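Local coordinates for protein VP1 (Merkel cell polyomavirus, PDB 4FMH) that builds the pentameric units of the Merkel cell polyomavirus capsid and binds sialylated glycans for attachment to the host cell, at residues 12-17 with 281-286; 26-31 with 71-76; 93-98 with 235-240; 141-146 with 186-191. All coordinates share one frame; numbering follows the deposited sequence.

Contact 1: 12-17 with 281-286; sequences LSVVTG and TLRKRW
The carbonyl oxygen K284 O is gripped twice, by V15 N at 3.0 Å and by a water that also donates to V15 O at 2.6 Å. These bonds lie where the first and last strands of the VP1 jelly roll run antiparallel, with V14 and R285 as a non-hydrogen-bonded pair. On one side of that pair W286 N donates to S13 O (3.1 Å), and L12 N reaches W286 O (2.8 Å). R285 adds a side-chain bond: bent at chi2 (81°) and chi3 (79°), its chain folds back until NH1 meets L12 O at 2.8 Å, in the plane of the guanidinium and nearly along the C=O axis. One methyl, V14 CG2, lies over a face of two guanidinium groups at once, 3.6 Å from R283 CZ and 3.7 Å from R285 CZ. Both arginines also make salt bridges to E93 through NE, which probably offsets the proximity of their like charges. V15 points between K284 and W286: its CB packs on K284 CB, while CG2 makes a CH-pi contact over the indole face, 3.7 Å from the centroid of the five-membered ring.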
loop_
_atom_site.group_PDB
_atom_site.type_symbol
_atom_site.label_atom_id
_atom_site.label_comp_id
_atom_site.label_asym_id
_atom_site.label_seq_id
_atom_site.Cartn_x
_atom_site.Cartn_y
_atom_site.Cartn_z
ATOM N N LEU B 12 -35.033 3.479 -21.908
ATOM C CA LEU B 12 -36.273 2.944 -21.341
ATOM C C LEU B 12 -35.991 1.706 -20.493
ATOM O O LEU B 12 -34.923 1.596 -19.899
ATOM C CB LEU B 12 -37.320 2.674 -22.437
ATOM C CG LEU B 12 -37.627 3.806 -23.424
ATOM C CD1 LEU B 12 -38.633 3.344 -24.466
ATOM C CD2 LEU B 12 -38.137 5.061 -22.711
ATOM N N SER B 13 -36.946 0.780 -20.443
ATOM C CA SER B 13 -36.849 -0.390 -19.576
ATOM C C SER B 13 -35.934 -1.479 -20.133
ATOM O O SER B 13 -35.726 -1.578 -21.341
ATOM C CB SER B 13 -38.245 -0.962 -19.331
ATOM O OG SER B 13 -38.917 -1.151 -20.562
ATOM N N VAL B 14 -35.387 -2.290 -19.234
ATOM C CA VAL B 14 -34.632 -3.480 -19.609
ATOM C C VAL B 14 -35.577 -4.474 -20.292
ATOM O O VAL B 14 -36.708 -4.659 -19.844
ATOM C CB VAL B 14 -33.935 -4.115 -18.363
ATOM C CG1 VAL B 14 -33.470 -5.537 -18.634
ATOM C CG2 VAL B 14 -32.759 -3.251 -17.908
ATOM N N VAL B 15 -35.119 -5.082 -21.385
ATOM C CA VAL B 15 -35.905 -6.087 -22.103
ATOM C C VAL B 15 -36.009 -7.371 -21.274
ATOM O O VAL B 15 -35.003 -7.906 -20.821
ATOM C CB VAL B 15 -35.289 -6.411 -23.498
ATOM C CG1 VAL B 15 -36.080 -7.510 -24.215
ATOM C CG2 VAL B 15 -35.216 -5.159 -24.361
ATOM N N THR B 16 -37.233 -7.845 -21.060
ATOM C CA THR B 16 -37.444 -9.120 -20.373
ATOM C C THR B 16 -37.658 -10.223 -21.401
ATOM O O THR B 16 -38.326 -10.017 -22.415
ATOM C CB THR B 16 -38.641 -9.075 -19.399
ATOM O OG1 THR B 16 -39.831 -8.720 -20.114
ATOM C CG2 THR B 16 -38.396 -8.063 -18.279
ATOM N N GLY B 17 -37.076 -11.387 -21.143
ATOM C CA GLY B 17 -37.188 -12.510 -22.060
ATOM C C GLY B 17 -36.093 -13.536 -21.873
ATOM O O GLY B 17 -35.156 -13.328 -21.096
ATOM N N THR B 281 -20.510 -9.109 -20.074
ATOM C CA THR B 281 -21.915 -9.500 -20.023
ATOM C C THR B 281 -22.765 -8.341 -20.509
ATOM O O THR B 281 -22.612 -7.211 -20.038
ATOM C CB THR B 281 -22.348 -9.898 -18.588
ATOM O OG1 THR B 281 -21.563 -11.007 -18.147
ATOM C CG2 THR B 281 -23.825 -10.287 -18.534
ATOM N N LEU B 282 -23.659 -8.624 -21.454
ATOM C CA LEU B 282 -24.549 -7.602 -21.987
ATOM C C LEU B 282 -26.010 -8.033 -21.901
ATOM O O LEU B 282 -26.325 -9.222 -21.953
ATOM C CB LEU B 282 -24.180 -7.237 -23.430
ATOM C CG LEU B 282 -22.718 -6.872 -23.726
ATOM C CD1 LEU B 282 -21.972 -8.093 -24.230
ATOM C CD2 LEU B 282 -22.640 -5.752 -24.756
ATOM N N ARG B 283 -26.895 -7.054 -21.754
ATOM C CA ARG B 283 -28.331 -7.317 -21.756
ATOM C C ARG B 283 -29.020 -6.410 -22.772
ATOM O O ARG B 283 -28.479 -5.370 -23.152
ATOM C CB ARG B 283 -28.928 -7.105 -20.361
ATOM C CG ARG B 283 -28.897 -5.659 -19.891
ATOM C CD ARG B 283 -29.530 -5.482 -18.534
ATOM N NE ARG B 283 -29.300 -4.128 -18.043
ATOM C CZ ARG B 283 -29.364 -3.768 -16.767
ATOM N NH1 ARG B 283 -29.663 -4.659 -15.835
ATOM N NH2 ARG B 283 -29.129 -2.510 -16.427
ATOM N N LYS B 284 -30.211 -6.810 -23.209
ATOM C CA LYS B 284 -30.990 -6.015 -24.152
ATOM C C LYS B 284 -31.727 -4.891 -23.422
ATOM O O LYS B 284 -32.331 -5.111 -22.371
ATOM C CB LYS B 284 -31.981 -6.899 -24.909
ATOM C CG LYS B 284 -31.343 -7.950 -25.810
ATOM C CD LYS B 284 -32.407 -8.869 -26.408
ATOM C CE LYS B 284 -31.787 -10.003 -27.203
ATOM N NZ LYS B 284 -32.818 -10.873 -27.835
ATOM N N ARG B 285 -31.660 -3.689 -23.983
ATOM C CA ARG B 285 -32.301 -2.514 -23.396
ATOM C C ARG B 285 -33.123 -1.755 -24.439
ATOM O O ARG B 285 -32.640 -1.498 -25.538
ATOM C CB ARG B 285 -31.231 -1.583 -22.799
ATOM C CG ARG B 285 -31.750 -0.219 -22.345
ATOM C CD ARG B 285 -32.402 -0.291 -20.970
ATOM N NE ARG B 285 -31.397 -0.318 -19.915
ATOM C CZ ARG B 285 -31.559 0.204 -18.704
ATOM N NH1 ARG B 285 -32.698 0.807 -18.377
ATOM N NH2 ARG B 285 -30.569 0.138 -17.822
ATOM N N TRP B 286 -34.357 -1.395 -24.085
ATOM C CA TRP B 286 -35.194 -0.537 -24.935
ATOM C C TRP B 286 -34.716 0.911 -24.857
ATOM O O TRP B 286 -34.463 1.426 -23.761
ATOM C CB TRP B 286 -36.665 -0.595 -24.504
ATOM C CG TRP B 286 -37.390 -1.855 -24.870
ATOM C CD1 TRP B 286 -37.826 -2.824 -24.016
ATOM C CD2 TRP B 286 -37.782 -2.271 -26.183
ATOM N NE1 TRP B 286 -38.454 -3.824 -24.713
ATOM C CE2 TRP B 286 -38.446 -3.509 -26.046
ATOM C CE3 TRP B 286 -37.634 -1.719 -27.465
ATOM C CZ2 TRP B 286 -38.969 -4.208 -27.144
ATOM C CZ3 TRP B 286 -38.154 -2.416 -28.559
ATOM C CH2 TRP B 286 -38.807 -3.649 -28.388
HETATM O O HOH W 1 -32.428 -7.570 -20.893
#

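Contact 2: 26-31 with 71-76; sequences LYLNPR and SVARVS
Two strands of the jelly roll face one another here across its interior, without a direct backbone hydrogen bond: L26-L28, near the end of the N-terminal strand, and S71-S76 run roughly antiparallel with their axes 7.9 Å apart at the closest point. Each is paired with another strand, L26 with F278 of 269-287 and A73 with I253 of 250-263. Small side chains on 71-76 receive leucines from 26-28. L28 carries most of this: CG lies anti to the carbonyl carbon (chi1 -74°), and the branches diverge, CD2 resting on A73 CB at 3.7 Å and CD1 on S71 CB at 4.0 Å. In the conformer given, L26 shares A73 with L28, through CD1 (4.1 Å from A73 CB), and adds V75 CG2 through CD2 (4.0 Å); as a second conformer exists, this part is less certain. Past L28 the packing turns polar. S71 OG is hydrogen-bonded to two waters; one donates to L28 O, the other accepts from R31 N at 2.8 Å. The guanidinium of R31 is held by a salt bridge to D192, which also accepts from V72 N, while N29 OD1 accepts from L181 N of a second subunit. The chemistry thus changes along the pair, from close apolar packing at L28 to water-mediated joining at S71, where the hydroxyl, through its two waters, links S71 to L28 O and R31 N.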
loop_
_atom_site.group_PDB
_atom_site.type_symbol
_atom_site.label_atom_id
_atom_site.label_comp_id
_atom_site.label_asym_id
_atom_site.label_seq_id
_atom_site.Cartn_x
_atom_site.Cartn_y
_atom_site.Cartn_z
ATOM N N LEU B 26 -13.085 -12.131 -25.572
ATOM C CA LEU B 26 -11.985 -11.796 -26.467
ATOM C C LEU B 26 -10.708 -11.606 -25.675
ATOM O O LEU B 26 -10.713 -11.545 -24.443
ATOM C CB LEU B 26 -12.271 -10.525 -27.284
ATOM C CG LEU B 26 -12.411 -9.206 -26.513
ATOM C CD1 LEU B 26 -11.810 -8.026 -27.286
ATOM C CD2 LEU B 26 -13.866 -8.953 -26.181
ATOM N N TYR B 27 -9.616 -11.517 -26.415
ATOM C CA TYR B 27 -8.325 -11.145 -25.869
ATOM C C TYR B 27 -7.693 -10.137 -26.817
ATOM O O TYR B 27 -7.978 -10.135 -28.022
ATOM C CB TYR B 27 -7.428 -12.371 -25.651
ATOM C CG TYR B 27 -7.023 -13.081 -26.924
ATOM C CD1 TYR B 27 -5.899 -12.671 -27.648
ATOM C CD2 TYR B 27 -7.759 -14.168 -27.406
ATOM C CE1 TYR B 27 -5.524 -13.316 -28.823
ATOM C CE2 TYR B 27 -7.393 -14.823 -28.583
ATOM C CZ TYR B 27 -6.269 -14.392 -29.279
ATOM O OH TYR B 27 -5.894 -15.028 -30.437
ATOM N N LEU B 28 -6.841 -9.283 -26.268
ATOM C CA LEU B 28 -6.116 -8.310 -27.057
ATOM C C LEU B 28 -4.633 -8.453 -26.760
ATOM O O LEU B 28 -4.206 -8.290 -25.614
ATOM C CB LEU B 28 -6.583 -6.886 -26.726
ATOM C CG LEU B 28 -7.950 -6.447 -27.269
ATOM C CD1 LEU B 28 -8.386 -5.120 -26.632
ATOM C CD2 LEU B 28 -7.919 -6.321 -28.793
ATOM N N ASN B 29 -3.851 -8.768 -27.787
ATOM C CA ASN B 29 -2.393 -8.805 -27.635
ATOM C C ASN B 29 -1.802 -7.405 -27.601
ATOM O O ASN B 29 -2.359 -6.480 -28.203
ATOM C CB ASN B 29 -1.747 -9.637 -28.737
ATOM C CG ASN B 29 -1.720 -11.108 -28.405
ATOM O OD1 ASN B 29 -1.313 -11.506 -27.305
ATOM N ND2 ASN B 29 -2.159 -11.932 -29.352
ATOM N N PRO B 30 -0.670 -7.236 -26.888
ATOM C CA PRO B 30 -0.121 -5.892 -26.680
ATOM C C PRO B 30 0.514 -5.310 -27.943
ATOM O O PRO B 30 1.025 -6.060 -28.789
ATOM C CB PRO B 30 0.934 -6.112 -25.588
ATOM C CG PRO B 30 1.366 -7.513 -25.765
ATOM C CD PRO B 30 0.136 -8.271 -26.213
ATOM N N ARG B 31 0.459 -3.987 -28.067
ATOM C CA ARG B 31 1.025 -3.285 -29.220
ATOM C C ARG B 31 2.105 -2.303 -28.751
ATOM O O ARG B 31 1.920 -1.078 -28.755
ATOM C CB ARG B 31 -0.081 -2.584 -30.027
ATOM C CG ARG B 31 -1.209 -3.507 -30.534
ATOM C CD ARG B 31 -0.686 -4.655 -31.404
ATOM N NE ARG B 31 -1.753 -5.541 -31.877
ATOM C CZ ARG B 31 -1.651 -6.870 -31.951
ATOM N NH1 ARG B 31 -0.539 -7.487 -31.567
ATOM N NH2 ARG B 31 -2.673 -7.592 -32.396
ATOM N N SER B 71 -4.351 -0.962 -27.371
ATOM C CA SER B 71 -5.008 -2.055 -28.069
ATOM C C SER B 71 -6.481 -1.717 -28.149
ATOM O O SER B 71 -7.025 -1.097 -27.234
ATOM C CB SER B 71 -4.818 -3.390 -27.341
ATOM O OG SER B 71 -3.467 -3.800 -27.399
ATOM N N VAL B 72 -7.120 -2.113 -29.246
ATOM C CA VAL B 72 -8.557 -1.895 -29.407
ATOM C C VAL B 72 -9.179 -2.895 -30.381
ATOM O O VAL B 72 -8.567 -3.284 -31.384
ATOM C CB VAL B 72 -8.906 -0.404 -29.769
ATOM C CG1 VAL B 72 -8.012 0.125 -30.861
ATOM C CG2 VAL B 72 -10.381 -0.235 -30.145
ATOM N N ALA B 73 -10.384 -3.338 -30.043
ATOM C CA ALA B 73 -11.199 -4.135 -30.952
ATOM C C ALA B 73 -12.640 -3.655 -30.912
ATOM O O ALA B 73 -13.124 -3.205 -29.868
ATOM C CB ALA B 73 -11.119 -5.624 -30.596
ATOM N N ARG B 74 -13.306 -3.742 -32.063
ATOM C CA ARG B 74 -14.756 -3.602 -32.146
ATOM C C ARG B 74 -15.364 -4.994 -32.325
ATOM O O ARG B 74 -15.011 -5.714 -33.261
ATOM C CB ARG B 74 -15.157 -2.692 -33.311
ATOM C CG ARG B 74 -16.669 -2.456 -33.424
ATOM C CD ARG B 74 -17.049 -1.793 -34.743
ATOM N NE ARG B 74 -18.501 -1.649 -34.886
ATOM C CZ ARG B 74 -19.327 -2.616 -35.286
ATOM N NH1 ARG B 74 -18.864 -3.825 -35.589
ATOM N NH2 ARG B 74 -20.633 -2.379 -35.379
ATOM N N VAL B 75 -16.270 -5.373 -31.424
ATOM C CA VAL B 75 -16.941 -6.668 -31.511
ATOM C C VAL B 75 -18.339 -6.471 -32.088
ATOM O O VAL B 75 -19.121 -5.657 -31.575
ATOM C CB VAL B 75 -17.035 -7.379 -30.136
ATOM C CG1 VAL B 75 -17.600 -8.795 -30.293
ATOM C CG2 VAL B 75 -15.669 -7.414 -29.446
ATOM N N SER B 76 -18.623 -7.190 -33.175
ATOM C CA SER B 76 -19.955 -7.222 -33.775
ATOM C C SER B 76 -20.909 -8.048 -32.921
ATOM O O SER B 76 -20.608 -9.189 -32.561
ATOM C CB SER B 76 -19.891 -7.779 -35.199
ATOM O OG SER B 76 -19.273 -6.841 -36.061
HETATM O O HOH W 2 -3.352 -5.707 -25.382
HETATM O O HOH W 3 -1.223 -2.417 -26.446
#

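Contact 3: 93-98 with 235-240; sequences EAISVK and VLLDEN
L236 drops its side chain over the backbone of S96, into a hollow walled by A94 and V97. Its two branches divide the space: CD1 meets A94 CB at 3.9 Å and S96 C at 3.8 Å, and CD2 meets V97 CG1 obliquely at 3.9 Å. I137 of strand 131-138 also touches both A94 and L236. With CG anti to the carbonyl carbon (chi1 -61°), the leucine stays close to the strand while its own N donates to I95 O, 2.8 Å away and almost straight at 173°, from well above the carbonyl plane. That peptide lies in a classic beta bulge of the jelly roll, in which I95 and S96 both face T281 on the neighbouring strand; S96 also forms an antiparallel non-hydrogen-bonded pair with V235. At I95 itself and toward E93, a second bump fits a second hollow. L237 lies alongside I95, pointing the same way, and its CD2 enters the notch between I95 CG2 (3.8 Å) and E93 OE2, which accepts from G243 N, its other oxygen facing R283. Beside L236, A94 O is buried with no polar partner in the model; its neighbour across the contact is L236 CB, at 3.7 Å.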
loop_
_atom_site.group_PDB
_atom_site.type_symbol
_atom_site.label_atom_id
_atom_site.label_comp_id
_atom_site.label_asym_id
_atom_site.label_seq_id
_atom_site.Cartn_x
_atom_site.Cartn_y
_atom_site.Cartn_z
ATOM N N GLU B 93 -26.636 -3.510 -23.977
ATOM C CA GLU B 93 -26.132 -2.707 -22.865
ATOM C C GLU B 93 -25.110 -3.532 -22.090
ATOM O O GLU B 93 -25.448 -4.587 -21.555
ATOM C CB GLU B 93 -27.296 -2.303 -21.958
ATOM C CG GLU B 93 -26.914 -1.531 -20.697
ATOM C CD GLU B 93 -28.057 -1.432 -19.695
ATOM O OE1 GLU B 93 -29.134 -2.040 -19.923
ATOM O OE2 GLU B 93 -27.873 -0.746 -18.671
ATOM N N ALA B 94 -23.867 -3.057 -22.037
ATOM C CA ALA B 94 -22.806 -3.748 -21.293
ATOM C C ALA B 94 -22.972 -3.501 -19.800
ATOM O O ALA B 94 -22.975 -2.351 -19.359
ATOM C CB ALA B 94 -21.429 -3.279 -21.756
ATOM N N ILE B 95 -23.114 -4.571 -19.021
ATOM C CA ILE B 95 -23.425 -4.411 -17.594
ATOM C C ILE B 95 -22.289 -4.798 -16.640
ATOM O O ILE B 95 -22.199 -4.265 -15.530
ATOM C CB ILE B 95 -24.766 -5.087 -17.194
ATOM C CG1 ILE B 95 -24.670 -6.621 -17.264
ATOM C CG2 ILE B 95 -25.914 -4.533 -18.062
ATOM C CD1 ILE B 95 -25.940 -7.338 -16.791
ATOM N N SER B 96 -21.426 -5.708 -17.075
ATOM C CA SER B 96 -20.268 -6.104 -16.273
ATOM C C SER B 96 -19.199 -6.721 -17.149
ATOM O O SER B 96 -19.471 -7.142 -18.276
ATOM C CB SER B 96 -20.667 -7.089 -15.165
ATOM O OG SER B 96 -21.271 -8.254 -15.704
ATOM N N VAL B 97 -17.978 -6.763 -16.620
ATOM C CA VAL B 97 -16.853 -7.355 -17.317
ATOM C C VAL B 97 -15.934 -8.060 -16.327
ATOM O O VAL B 97 -15.697 -7.562 -15.220
ATOM C CB VAL B 97 -16.061 -6.298 -18.157
ATOM C CG1 VAL B 97 -15.573 -5.137 -17.283
ATOM C CG2 VAL B 97 -14.895 -6.943 -18.911
ATOM N N LYS B 98 -15.449 -9.227 -16.729
ATOM C CA LYS B 98 -14.334 -9.881 -16.061
ATOM C C LYS B 98 -13.143 -9.706 -16.976
ATOM O O LYS B 98 -13.187 -10.086 -18.149
ATOM C CB LYS B 98 -14.595 -11.375 -15.849
ATOM C CG LYS B 98 -15.575 -11.696 -14.746
ATOM C CD LYS B 98 -15.545 -13.181 -14.441
ATOM C CE LYS B 98 -16.209 -13.490 -13.116
ATOM N NZ LYS B 98 -16.160 -14.951 -12.841
ATOM N N VAL B 235 -18.485 -3.853 -12.423
ATOM C CA VAL B 235 -19.840 -3.481 -12.809
ATOM C C VAL B 235 -19.757 -2.193 -13.628
ATOM O O VAL B 235 -19.060 -1.250 -13.235
ATOM C CB VAL B 235 -20.749 -3.306 -11.563
ATOM C CG1 VAL B 235 -22.118 -2.759 -11.947
ATOM C CG2 VAL B 235 -20.905 -4.641 -10.824
ATOM N N LEU B 236 -20.450 -2.168 -14.769
ATOM C CA LEU B 236 -20.307 -1.076 -15.746
ATOM C C LEU B 236 -21.465 -0.075 -15.712
ATOM O O LEU B 236 -21.475 0.900 -16.463
ATOM C CB LEU B 236 -20.131 -1.644 -17.165
ATOM C CG LEU B 236 -18.907 -2.543 -17.406
ATOM C CD1 LEU B 236 -19.017 -3.264 -18.740
ATOM C CD2 LEU B 236 -17.587 -1.745 -17.333
ATOM N N LEU B 237 -22.434 -0.325 -14.837
ATOM C CA LEU B 237 -23.583 0.556 -14.680
ATOM C C LEU B 237 -23.162 1.889 -14.087
ATOM O O LEU B 237 -22.309 1.938 -13.194
ATOM C CB LEU B 237 -24.655 -0.090 -13.790
ATOM C CG LEU B 237 -25.186 -1.476 -14.170
ATOM C CD1 LEU B 237 -26.369 -1.849 -13.264
ATOM C CD2 LEU B 237 -25.587 -1.553 -15.647
ATOM N N ASP B 238 -23.751 2.969 -14.595
ATOM C CA ASP B 238 -23.510 4.294 -14.040
ATOM C C ASP B 238 -24.404 4.497 -12.810
ATOM O O ASP B 238 -25.063 3.556 -12.356
ATOM C CB ASP B 238 -23.707 5.393 -15.101
ATOM C CG ASP B 238 -25.147 5.482 -15.623
ATOM O OD1 ASP B 238 -26.080 4.932 -14.998
ATOM O OD2 ASP B 238 -25.348 6.128 -16.675
ATOM N N GLU B 239 -24.422 5.716 -12.275
ATOM C CA GLU B 239 -25.225 6.028 -11.083
ATOM C C GLU B 239 -26.730 5.816 -11.305
ATOM O O GLU B 239 -27.476 5.592 -10.350
ATOM C CB GLU B 239 -24.939 7.454 -10.580
ATOM C CG GLU B 239 -25.306 8.574 -11.557
ATOM C CD GLU B 239 -24.166 8.983 -12.492
ATOM O OE1 GLU B 239 -23.324 8.131 -12.870
ATOM O OE2 GLU B 239 -24.125 10.176 -12.864
ATOM N N ASN B 240 -27.163 5.877 -12.563
ATOM C CA ASN B 240 -28.571 5.685 -12.911
ATOM C C ASN B 240 -28.937 4.227 -13.222
ATOM O O ASN B 240 -30.087 3.925 -13.541
ATOM C CB ASN B 240 -28.958 6.595 -14.083
ATOM C CG ASN B 240 -28.742 8.071 -13.778
ATOM O OD1 ASN B 240 -29.265 8.600 -12.796
ATOM N ND2 ASN B 240 -27.971 8.743 -14.628
#

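Contact 4: 141-146 with 186-191; sequences PLDLQG and KAKLDK
L142 and L144 meet A187 and L189 on the tightly packed face of a short antiparallel strand pair, 142-146 with 186-189. The backbone bonds include a nearly straight one from L189 N to L142 O (2.8 Å, 177°) and another from L144 N to A187 O (2.7 Å). L144 leans obliquely across, its CD1 reaching L189 CB at 3.8 Å, while L142 packs CB against CB on the same leucine. L189 is the centre of an inverse gamma turn, and a water accepts from L142 N and donates to L189 O, linking these two backbone groups of the pair.

The other face, carrying D143, Q145, K186 and K188, is looser and more polar. The exposed K188 extends alongside D143 in the same direction, yet its NZ stops 4.7 Å from D143 OD1, and only its methylene groups come closer; its CB rests on P141 CB. Further along, Q145 bends at chi2 (68°) and offers OE1 to K186 NZ at 2.9 Å, while its NE2 donates to G146 O and also bonds D182 O, which fixes the orientation of the amide. K186 NZ has a stronger partner in D203, a salt bridge.

Strand 142-146 is the middle member of a three-stranded sheet, with 186-189 along one edge and 200-202 along the other. W200 of the latter touches L144 and A187, whereas L142 packs on M134 and A136 of strand 131-138 and L189 on S254 of strand 250-263.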
loop_
_atom_site.group_PDB
_atom_site.type_symbol
_atom_site.label_atom_id
_atom_site.label_comp_id
_atom_site.label_asym_id
_atom_site.label_seq_id
_atom_site.Cartn_x
_atom_site.Cartn_y
_atom_site.Cartn_z
ATOM N N PRO B 141 -16.210 4.282 -29.929
ATOM C CA PRO B 141 -14.775 4.430 -29.669
ATOM C C PRO B 141 -14.492 5.289 -28.439
ATOM O O PRO B 141 -15.242 6.234 -28.151
ATOM C CB PRO B 141 -14.255 5.145 -30.921
ATOM C CG PRO B 141 -15.258 4.859 -31.992
ATOM C CD PRO B 141 -16.577 4.705 -31.298
ATOM N N LEU B 142 -13.422 4.953 -27.721
ATOM C CA LEU B 142 -12.981 5.746 -26.574
ATOM C C LEU B 142 -12.491 7.118 -27.050
ATOM O O LEU B 142 -11.725 7.213 -28.017
ATOM C CB LEU B 142 -11.867 5.015 -25.825
ATOM C CG LEU B 142 -11.392 5.597 -24.495
ATOM C CD1 LEU B 142 -12.463 5.407 -23.428
ATOM C CD2 LEU B 142 -10.075 4.946 -24.072
ATOM N N ASP B 143 -12.956 8.171 -26.386
ATOM C CA ASP B 143 -12.520 9.526 -26.709
ATOM C C ASP B 143 -11.158 9.777 -26.084
ATOM O O ASP B 143 -10.942 9.458 -24.915
ATOM C CB ASP B 143 -13.534 10.562 -26.211
ATOM C CG ASP B 143 -14.886 10.440 -26.915
ATOM O OD1 ASP B 143 -14.925 10.618 -28.148
ATOM O OD2 ASP B 143 -15.901 10.162 -26.235
ATOM N N LEU B 144 -10.251 10.358 -26.863
ATOM C CA LEU B 144 -8.882 10.608 -26.402
ATOM C C LEU B 144 -8.550 12.089 -26.318
ATOM O O LEU B 144 -9.034 12.889 -27.114
ATOM C CB LEU B 144 -7.872 9.923 -27.330
ATOM C CG LEU B 144 -7.993 8.409 -27.527
ATOM C CD1 LEU B 144 -7.065 7.922 -28.643
ATOM C CD2 LEU B 144 -7.723 7.655 -26.228
ATOM N N GLN B 145 -7.706 12.432 -25.351
ATOM C CA GLN B 145 -7.160 13.772 -25.208
ATOM C C GLN B 145 -5.653 13.661 -25.428
ATOM O O GLN B 145 -5.007 12.774 -24.867
ATOM C CB GLN B 145 -7.458 14.328 -23.806
ATOM C CG GLN B 145 -6.712 15.628 -23.453
ATOM C CD GLN B 145 -7.160 16.831 -24.274
ATOM O OE1 GLN B 145 -8.332 17.216 -24.244
ATOM N NE2 GLN B 145 -6.219 17.453 -24.990
ATOM N N GLY B 146 -5.103 14.556 -26.245
ATOM C CA GLY B 146 -3.657 14.572 -26.480
ATOM C C GLY B 146 -2.910 15.456 -25.491
ATOM O O GLY B 146 -3.346 16.577 -25.184
ATOM N N LYS B 186 -7.779 16.363 -29.804
ATOM C CA LYS B 186 -8.689 15.264 -29.486
ATOM C C LYS B 186 -8.742 14.238 -30.617
ATOM O O LYS B 186 -8.485 14.564 -31.780
ATOM C CB LYS B 186 -10.088 15.796 -29.160
ATOM C CG LYS B 186 -10.145 16.589 -27.851
ATOM C CD LYS B 186 -11.576 16.887 -27.426
ATOM C CE LYS B 186 -11.620 17.886 -26.280
ATOM N NZ LYS B 186 -11.087 17.316 -25.031
ATOM N N ALA B 187 -9.048 12.996 -30.263
ATOM C CA ALA B 187 -9.144 11.912 -31.240
ATOM C C ALA B 187 -10.042 10.813 -30.700
ATOM O O ALA B 187 -10.427 10.832 -29.529
ATOM C CB ALA B 187 -7.759 11.348 -31.558
ATOM N N LYS B 188 -10.380 9.860 -31.562
ATOM C CA LYS B 188 -11.125 8.681 -31.143
ATOM C C LYS B 188 -10.249 7.449 -31.298
ATOM O O LYS B 188 -9.561 7.300 -32.307
ATOM C CB LYS B 188 -12.424 8.558 -31.945
ATOM C CG LYS B 188 -13.278 9.803 -31.823
ATOM C CD LYS B 188 -14.729 9.569 -32.134
ATOM C CE LYS B 188 -15.525 10.820 -31.799
ATOM N NZ LYS B 188 -16.856 10.839 -32.467
ATOM N N LEU B 189 -10.252 6.583 -30.286
ATOM C CA LEU B 189 -9.469 5.348 -30.342
ATOM C C LEU B 189 -10.164 4.328 -31.245
ATOM O O LEU B 189 -10.985 3.516 -30.799
ATOM C CB LEU B 189 -9.213 4.790 -28.932
ATOM C CG LEU B 189 -8.363 3.521 -28.774
ATOM C CD1 LEU B 189 -7.015 3.614 -29.506
ATOM C CD2 LEU B 189 -8.156 3.226 -27.309
ATOM N N ASP B 190 -9.834 4.389 -32.529
ATOM C CA ASP B 190 -10.548 3.605 -33.534
ATOM C C ASP B 190 -9.633 2.690 -34.355
ATOM O O ASP B 190 -10.073 2.074 -35.328
ATOM C CB ASP B 190 -11.362 4.534 -34.448
ATOM C CG ASP B 190 -10.505 5.587 -35.145
ATOM O OD1 ASP B 190 -9.262 5.445 -35.184
ATOM O OD2 ASP B 190 -11.084 6.568 -35.664
ATOM N N LYS B 191 -8.365 2.603 -33.954
ATOM C CA LYS B 191 -7.389 1.793 -34.673
ATOM C C LYS B 191 -6.390 1.152 -33.713
ATOM O O LYS B 191 -5.709 1.848 -32.954
ATOM C CB LYS B 191 -6.655 2.653 -35.696
ATOM C CG LYS B 191 -6.032 1.890 -36.853
ATOM C CD LYS B 191 -5.018 2.769 -37.598
ATOM C CE LYS B 191 -5.655 3.800 -38.539
ATOM N NZ LYS B 191 -6.585 4.784 -37.908
HETATM O O HOH W 4 -12.024 2.698 -28.426
#

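The jelly-roll part of VP1 that makes up this chain is closed by contact 1, which joins its two ends and encloses the other three in sequence. Contact 2 follows, and then contact 3, inside whose loop contact 4 is nested. Contacts 1, 2 and 3 belong to one large curled antiparallel sheet; 1 and 2 share strand 11-28, although their centres are 25 Å apart. Contacts 1 and 3 touch, with centres about 12 Å apart, through the arginine-glutamate cluster linking strands 269-287 and 89-101. Contact 4 lies in a separate three-stranded sheet, about 15 Å from contact 2 between centres, and meets it where V72 packs on K191, tying that small sheet to the jelly roll.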